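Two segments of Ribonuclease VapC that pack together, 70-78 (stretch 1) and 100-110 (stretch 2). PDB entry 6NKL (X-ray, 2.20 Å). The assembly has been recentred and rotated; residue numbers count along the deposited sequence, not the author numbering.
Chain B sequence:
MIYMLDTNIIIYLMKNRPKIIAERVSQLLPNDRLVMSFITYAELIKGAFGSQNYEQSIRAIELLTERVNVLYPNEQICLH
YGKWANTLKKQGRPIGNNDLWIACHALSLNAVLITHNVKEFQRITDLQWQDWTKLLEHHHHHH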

# COMPACT_ATOMS: atom_id res chain seq x y z
N VAL B 70 12.60 -3.51 -7.22
CA VAL B 70 11.44 -3.01 -6.51
C VAL B 70 11.12 -1.61 -6.96
O VAL B 70 11.99 -0.74 -6.95
CB VAL B 70 11.70 -3.02 -5.00
CG1 VAL B 70 10.45 -2.55 -4.28
CG2 VAL B 70 12.16 -4.38 -4.59
N LEU B 71 9.84 -1.35 -7.22
CA LEU B 71 9.35 -0.03 -7.57
C LEU B 71 8.47 0.54 -6.46
O LEU B 71 7.74 -0.19 -5.76
CB LEU B 71 8.56 -0.09 -8.88
CG LEU B 71 9.29 -0.53 -10.15
CD1 LEU B 71 8.39 -0.33 -11.34
CD2 LEU B 71 10.56 0.24 -10.35
N TYR B 72 8.52 1.86 -6.31
CA TYR B 72 7.85 2.56 -5.22
C TYR B 72 6.80 3.50 -5.77
O TYR B 72 6.88 3.94 -6.91
CB TYR B 72 8.88 3.30 -4.37
CG TYR B 72 9.74 2.28 -3.68
CD1 TYR B 72 9.40 1.80 -2.44
CD2 TYR B 72 10.86 1.72 -4.33
CE1 TYR B 72 10.16 0.81 -1.82
CE2 TYR B 72 11.64 0.76 -3.72
CZ TYR B 72 11.29 0.30 -2.46
OH TYR B 72 12.06 -0.67 -1.85
N PRO B 73 5.76 3.78 -5.00
CA PRO B 73 4.56 4.39 -5.58
C PRO B 73 4.75 5.87 -5.86
O PRO B 73 5.65 6.52 -5.32
CB PRO B 73 3.50 4.19 -4.51
CG PRO B 73 4.25 4.16 -3.25
CD PRO B 73 5.55 3.46 -3.57
N ASN B 74 3.87 6.38 -6.71
CA ASN B 74 3.64 7.81 -6.80
C ASN B 74 2.14 8.02 -6.85
O ASN B 74 1.35 7.09 -6.62
CB ASN B 74 4.39 8.43 -7.98
CG ASN B 74 3.92 7.91 -9.30
OD1 ASN B 74 3.28 6.85 -9.36
ND2 ASN B 74 4.25 8.63 -10.39
N GLU B 75 1.73 9.25 -7.13
CA GLU B 75 0.34 9.62 -6.96
C GLU B 75 -0.60 8.72 -7.74
O GLU B 75 -1.71 8.44 -7.28
CB GLU B 75 0.14 11.07 -7.38
CG GLU B 75 -1.31 11.45 -7.46
CD GLU B 75 -1.55 12.93 -7.71
OE1 GLU B 75 -0.99 13.48 -8.69
OE2 GLU B 75 -2.33 13.52 -6.93
N GLN B 76 -0.17 8.22 -8.91
CA GLN B 76 -1.09 7.49 -9.77
C GLN B 76 -1.61 6.22 -9.12
O GLN B 76 -2.75 5.83 -9.37
CB GLN B 76 -0.43 7.12 -11.11
CG GLN B 76 0.01 8.33 -11.94
CD GLN B 76 -1.15 9.21 -12.34
OE1 GLN B 76 -2.15 8.72 -12.88
NE2 GLN B 76 -1.04 10.52 -12.05
N ILE B 77 -0.81 5.55 -8.29
CA ILE B 77 -1.30 4.33 -7.64
C ILE B 77 -2.52 4.65 -6.78
O ILE B 77 -3.46 3.86 -6.68
CB ILE B 77 -0.19 3.66 -6.81
CG1 ILE B 77 -0.60 2.22 -6.42
CG2 ILE B 77 0.08 4.47 -5.55
CD1 ILE B 77 0.51 1.38 -5.78
N CYS B 78 -2.53 5.83 -6.16
CA CYS B 78 -3.61 6.21 -5.25
C CYS B 78 -4.91 6.49 -6.00
O CYS B 78 -6.00 6.19 -5.50
CB CYS B 78 -3.21 7.45 -4.43
SG CYS B 78 -1.66 7.21 -3.49
N LEU B 100 -4.63 -5.99 -4.11
CA LEU B 100 -5.21 -4.81 -4.74
C LEU B 100 -4.17 -3.72 -4.93
O LEU B 100 -4.11 -3.09 -5.99
CB LEU B 100 -6.36 -4.27 -3.92
CG LEU B 100 -7.09 -3.06 -4.49
CD1 LEU B 100 -7.67 -3.41 -5.85
CD2 LEU B 100 -8.19 -2.65 -3.53
N TRP B 101 -3.37 -3.46 -3.89
CA TRP B 101 -2.31 -2.47 -4.05
C TRP B 101 -1.40 -2.86 -5.21
O TRP B 101 -1.02 -2.02 -6.01
CB TRP B 101 -1.52 -2.31 -2.75
CG TRP B 101 -2.17 -1.40 -1.77
CD1 TRP B 101 -2.76 -1.74 -0.58
CD2 TRP B 101 -2.29 0.02 -1.89
NE1 TRP B 101 -3.23 -0.61 0.05
CE2 TRP B 101 -2.97 0.48 -0.74
CE3 TRP B 101 -1.91 0.95 -2.86
CZ2 TRP B 101 -3.26 1.82 -0.54
CZ3 TRP B 101 -2.20 2.27 -2.66
CH2 TRP B 101 -2.87 2.70 -1.51
N ILE B 102 -1.09 -4.15 -5.34
CA ILE B 102 -0.18 -4.62 -6.38
C ILE B 102 -0.80 -4.38 -7.75
O ILE B 102 -0.17 -3.79 -8.65
CB ILE B 102 0.16 -6.10 -6.14
CG1 ILE B 102 1.04 -6.24 -4.90
CG2 ILE B 102 0.93 -6.73 -7.31
CD1 ILE B 102 1.19 -7.69 -4.45
N ALA B 103 -2.08 -4.74 -7.90
CA ALA B 103 -2.78 -4.50 -9.16
C ALA B 103 -2.76 -3.02 -9.52
O ALA B 103 -2.48 -2.64 -10.67
CB ALA B 103 -4.22 -5.02 -9.07
N CYS B 104 -3.06 -2.16 -8.55
CA CYS B 104 -3.09 -0.73 -8.82
C CYS B 104 -1.69 -0.21 -9.14
O CYS B 104 -1.54 0.72 -9.93
CB CYS B 104 -3.68 0.03 -7.63
SG CYS B 104 -5.43 -0.38 -7.42
N HIS B 105 -0.66 -0.78 -8.51
CA HIS B 105 0.70 -0.43 -8.91
C HIS B 105 0.93 -0.72 -10.38
O HIS B 105 1.40 0.15 -11.14
CB HIS B 105 1.70 -1.19 -8.07
CG HIS B 105 3.01 -0.50 -7.95
ND1 HIS B 105 3.93 -0.80 -6.96
CD2 HIS B 105 3.58 0.48 -8.70
CE1 HIS B 105 4.98 -0.02 -7.09
NE2 HIS B 105 4.81 0.75 -8.14
N ALA B 106 0.60 -1.93 -10.82
CA ALA B 106 0.71 -2.24 -12.24
C ALA B 106 -0.11 -1.26 -13.09
O ALA B 106 0.38 -0.76 -14.11
CB ALA B 106 0.26 -3.68 -12.50
N LEU B 107 -1.35 -0.96 -12.68
CA LEU B 107 -2.13 0.04 -13.43
C LEU B 107 -1.39 1.36 -13.53
O LEU B 107 -1.35 1.99 -14.58
CB LEU B 107 -3.49 0.27 -12.77
CG LEU B 107 -4.51 -0.85 -12.93
CD1 LEU B 107 -5.68 -0.49 -12.08
CD2 LEU B 107 -4.95 -0.98 -14.40
N SER B 108 -0.77 1.79 -12.44
CA SER B 108 -0.13 3.09 -12.42
C SER B 108 1.09 3.15 -13.31
O SER B 108 1.53 4.24 -13.67
CB SER B 108 0.30 3.46 -10.99
OG SER B 108 1.42 2.66 -10.61
N LEU B 109 1.67 2.01 -13.64
CA LEU B 109 2.84 1.96 -14.50
C LEU B 109 2.49 1.55 -15.93
O LEU B 109 3.39 1.47 -16.76
CB LEU B 109 3.88 0.99 -13.93
CG LEU B 109 4.49 1.36 -12.58
CD1 LEU B 109 5.20 0.17 -11.97
CD2 LEU B 109 5.45 2.50 -12.72
N ASN B 110 1.22 1.28 -16.20
CA ASN B 110 0.79 0.47 -17.36
C ASN B 110 1.69 -0.75 -17.56
O ASN B 110 2.10 -1.10 -18.67
CB ASN B 110 0.71 1.33 -18.62
CG ASN B 110 -0.19 0.72 -19.68
OD1 ASN B 110 -1.23 0.13 -19.39
ND2 ASN B 110 0.24 0.84 -20.93
O HOH W 1 6.17 2.90 -9.27

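The contact is centred on I77, which covers more area against the other stretch than any other residue of its segment. Its CA-to-CB bond points sideways to the helix of stretch 2, yet the side chain gets there through its rotamer: chi1 of -166° (t) and chi2 of 171° (t) extend the chain through CG1 to CD1, and the end comes nearer than the CB direction alone would suggest. The side chain sits as a knob among W101, C104, H105 and S108, residues spaced one helical turn apart in two adjacent pairs. The distances define the socket: I77 CD1 lies 3.6 Å from H105 CB and 3.8 Å from W101 CE3, and I77 CG1 is 4.0 Å from C104 CB. W101, with chi1 of -83° (m) and chi2 of 110°, presents its ring edge to I77 CD1, which lies near the ring plane, so this is an edge contact rather than packing on a face.

Where I77 meets S108 the backbones come close, with 5.1 Å between I77 CA and S108 CA. A small side chain occupies this point: I77 N is 3.6 Å from S108 CB, and Q76 CB is 3.7 Å from the same S108 CB. The p rotamer of S108 (chi1 72°) brings its hydroxyl back to its own helix, where S108 OG donates a hydrogen bond to H105 O at 2.6 Å, leaving CB to make the closest contacts. Q76 points its CA-to-CB bond toward stretch 2, but chi1 and chi2 near -60° (both m) carry its amide end away, so the approach is made by CB.

H105 has chi1 of -154° (t) and a CA-to-CB bond that points sideways, while its ring reaches stretch 1. L71 O lies near the plane of the ring at its edge, 3.1 Å from H105 CE1, a close approach to a carbon. The polar link runs through water 1, which donates to Y72 O at 2.7 Å and is hydrogen-bonded to H105 NE2 at 2.8 Å. H105 ND1 is hydrogen-bonded elsewhere in the structure, so both ring nitrogens are satisfied. No direct hydrogen bond joins the two stretches.

L71 directs its CA-to-CB bond toward the helix, and its m,t rotamer (-62°, -172°) extends CD1 to within 3.3 Å of L109 CD1, a tight apolar contact. L109 adopts the same rotamer class (-64°, 165°), which brings its end nearer although its CA-to-CB bond points sideways.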